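Local atomic coordinates of phosphoribosyltransferase (Thermus thermophilus, PDB entry 1WD5), a protein that is a predicted phosphoribosyltransferase that probably transfers phosphoribosyl groups, although its substrate is not known. Residues A11-A16 against E171-S176. Residues are numbered along the deposited sequence; the frame is centred on the assembly and turned at random.
Sequences ALLAEA and EVVALS
L175 lays its two methyls over one face of the flat peptide group that joins L12 to L13: CD1 stands 3.8 Å from L13 N, and CD2 stands 3.9 Å from L12 O. L12 O also accepts the helical hydrogen bond from A16 N, 3.1 Å away. L13 CD1 approaches V173 O from above and beyond the V173-A174 peptide, at 4.1 Å. In L175, CG lies beside the backbone N, anti to the carbonyl carbon (chi1 -59°), and CD1 is extended (chi2 -177°). Its CD1 touches L12 CB at 3.7 Å, while CD2 meets A16 CB at the same distance. L13 and L175 cross obliquely, L13 CD1 lying 3.8 Å from L175 CG. This packs helix 6-17 against strand 171-174 and the corner at L175, the strand being at the edge of the mainly parallel sheet of a type I phosphoribosyltransferase-like α/β fold; V173 and L175 are hydrogen-bonded through their backbones to strand 150-155. Two residues earlier than L175, V173 CG1 meets A16 CB at 4.0 Å. An alanine in place of L175 would probably open a gap between the helix and the corner at this residue, leaving L12 CB, A16 CB and the L13 methyl without their shared apolar partner. L13 is buried and also touches A154 and V37, whereas F3 adjoins both L12 and L175. A MES molecule, probably from the crystallisation liquor, lies beside L12 and is hydrogen-bonded to E15 OE2.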
ATOM      1  N   ALA A  11       2.442   2.438 -16.115  1.00 12.20           N
ATOM      2  CA  ALA A  11       1.989   1.902 -17.392  1.00 12.70           C
ATOM      3  C   ALA A  11       2.489   0.468 -17.550  1.00 12.41           C
ATOM      4  O   ALA A  11       1.725  -0.424 -17.907  1.00 14.84           O
ATOM      5  CB  ALA A  11       2.510   2.776 -18.548  1.00 12.90           C
ATOM      6  N   LEU A  12       3.772   0.251 -17.280  1.00 11.74           N
ATOM      7  CA  LEU A  12       4.358  -1.085 -17.394  1.00 13.68           C
ATOM      8  C   LEU A  12       3.741  -2.046 -16.390  1.00 14.26           C
ATOM      9  O   LEU A  12       3.586  -3.238 -16.667  1.00 15.67           O
ATOM     10  CB  LEU A  12       5.874  -1.029 -17.168  1.00 11.97           C
ATOM     11  CG  LEU A  12       6.701  -0.333 -18.243  1.00 11.54           C
ATOM     12  CD1 LEU A  12       8.150  -0.220 -17.782  1.00 12.58           C
ATOM     13  CD2 LEU A  12       6.609  -1.127 -19.548  1.00 10.66           C
ATOM     14  N   LEU A  13       3.390  -1.528 -15.218  1.00 12.77           N
ATOM     15  CA  LEU A  13       2.799  -2.366 -14.181  1.00 13.01           C
ATOM     16  C   LEU A  13       1.401  -2.804 -14.599  1.00 14.35           C
ATOM     17  O   LEU A  13       1.014  -3.961 -14.402  1.00 15.17           O
ATOM     18  CB  LEU A  13       2.735  -1.603 -12.856  1.00 11.52           C
ATOM     19  CG  LEU A  13       2.489  -2.452 -11.610  1.00 11.89           C
ATOM     20  CD1 LEU A  13       3.572  -3.523 -11.498  1.00 12.44           C
ATOM     21  CD2 LEU A  13       2.494  -1.560 -10.370  1.00 10.33           C
ATOM     22  N   ALA A  14       0.641  -1.876 -15.175  1.00 14.67           N
ATOM     23  CA  ALA A  14      -0.714  -2.180 -15.630  1.00 15.44           C
ATOM     24  C   ALA A  14      -0.668  -3.266 -16.704  1.00 15.75           C
ATOM     25  O   ALA A  14      -1.544  -4.127 -16.768  1.00 15.89           O
ATOM     26  CB  ALA A  14      -1.373  -0.928 -16.188  1.00 15.96           C
ATOM     27  N   GLU A  15       0.359  -3.217 -17.545  1.00 14.96           N
ATOM     28  CA  GLU A  15       0.529  -4.200 -18.611  1.00 16.21           C
ATOM     29  C   GLU A  15       0.853  -5.584 -18.034  1.00 16.03           C
ATOM     30  O   GLU A  15       0.381  -6.603 -18.535  1.00 16.95           O
ATOM     31  CB  GLU A  15       1.632  -3.733 -19.573  1.00 15.34           C
ATOM     32  CG  GLU A  15       1.157  -2.674 -20.573  1.00 17.19           C
ATOM     33  CD  GLU A  15       2.285  -1.828 -21.143  1.00 20.85           C
ATOM     34  OE1 GLU A  15       3.451  -2.279 -21.141  1.00 19.97           O
ATOM     35  OE2 GLU A  15       2.000  -0.702 -21.609  1.00 22.44           O
ATOM     36  N   ALA A  16       1.650  -5.620 -16.972  1.00 15.62           N
ATOM     37  CA  ALA A  16       1.999  -6.891 -16.341  1.00 16.26           C
ATOM     38  C   ALA A  16       0.781  -7.482 -15.627  1.00 16.82           C
ATOM     39  O   ALA A  16       0.683  -8.698 -15.450  1.00 16.30           O
ATOM     40  CB  ALA A  16       3.140  -6.686 -15.342  1.00 13.91           C
ATOM     41  N   GLU A 171      -0.359 -12.903  -3.736  1.00 17.79           N
ATOM     42  CA  GLU A 171       0.203 -12.955  -5.073  1.00 18.99           C
ATOM     43  C   GLU A 171       0.955 -11.641  -5.240  1.00 18.61           C
ATOM     44  O   GLU A 171       0.456 -10.576  -4.866  1.00 18.81           O
ATOM     45  CB  GLU A 171      -0.902 -13.052  -6.125  1.00 21.86           C
ATOM     46  CG  GLU A 171      -0.372 -13.356  -7.518  1.00 27.13           C
ATOM     47  CD  GLU A 171      -1.447 -13.307  -8.586  1.00 29.51           C
ATOM     48  OE1 GLU A 171      -2.594 -13.721  -8.312  1.00 29.50           O
ATOM     49  OE2 GLU A 171      -1.139 -12.863  -9.708  1.00 35.08           O
ATOM     50  N   VAL A 172       2.162 -11.718  -5.779  1.00 16.97           N
ATOM     51  CA  VAL A 172       2.970 -10.528  -5.979  1.00 16.58           C
ATOM     52  C   VAL A 172       3.382 -10.368  -7.430  1.00 17.75           C
ATOM     53  O   VAL A 172       3.810 -11.328  -8.075  1.00 17.33           O
ATOM     54  CB  VAL A 172       4.253 -10.569  -5.125  1.00 16.50           C
ATOM     55  CG1 VAL A 172       5.179  -9.428  -5.526  1.00 15.92           C
ATOM     56  CG2 VAL A 172       3.900 -10.466  -3.644  1.00 17.02           C
ATOM     57  N   VAL A 173       3.239  -9.149  -7.935  1.00 16.65           N
ATOM     58  CA  VAL A 173       3.628  -8.820  -9.294  1.00 17.88           C
ATOM     59  C   VAL A 173       4.679  -7.721  -9.182  1.00 19.03           C
ATOM     60  O   VAL A 173       4.364  -6.584  -8.832  1.00 20.86           O
ATOM     61  CB  VAL A 173       2.432  -8.303 -10.121  1.00 17.72           C
ATOM     62  CG1 VAL A 173       2.902  -7.860 -11.497  1.00 17.84           C
ATOM     63  CG2 VAL A 173       1.387  -9.403 -10.259  1.00 18.89           C
ATOM     64  N   ALA A 174       5.930  -8.074  -9.456  1.00 18.63           N
ATOM     65  CA  ALA A 174       7.033  -7.122  -9.384  1.00 19.34           C
ATOM     66  C   ALA A 174       7.735  -7.099 -10.732  1.00 19.88           C
ATOM     67  O   ALA A 174       8.101  -8.148 -11.258  1.00 20.63           O
ATOM     68  CB  ALA A 174       8.009  -7.532  -8.287  1.00 18.36           C
ATOM     69  N   LEU A 175       7.918  -5.904 -11.289  1.00 19.63           N
ATOM     70  CA  LEU A 175       8.563  -5.760 -12.589  1.00 20.00           C
ATOM     71  C   LEU A 175      10.054  -6.043 -12.520  1.00 20.60           C
ATOM     72  O   LEU A 175      10.644  -6.566 -13.466  1.00 20.58           O
ATOM     73  CB  LEU A 175       8.343  -4.348 -13.136  1.00 19.01           C
ATOM     74  CG  LEU A 175       6.896  -3.903 -13.341  1.00 18.41           C
ATOM     75  CD1 LEU A 175       6.878  -2.502 -13.955  1.00 16.38           C
ATOM     76  CD2 LEU A 175       6.179  -4.895 -14.242  1.00 19.15           C
ATOM     77  N   SER A 176      10.660  -5.694 -11.393  1.00 20.43           N
ATOM     78  CA  SER A 176      12.087  -5.890 -11.202  1.00 21.43           C
ATOM     79  C   SER A 176      12.417  -6.182  -9.746  1.00 21.01           C
ATOM     80  O   SER A 176      11.886  -5.542  -8.835  1.00 20.00           O
ATOM     81  CB  SER A 176      12.842  -4.642 -11.666  1.00 21.23           C
ATOM     82  OG  SER A 176      14.178  -4.655 -11.197  1.00 26.47           O
TER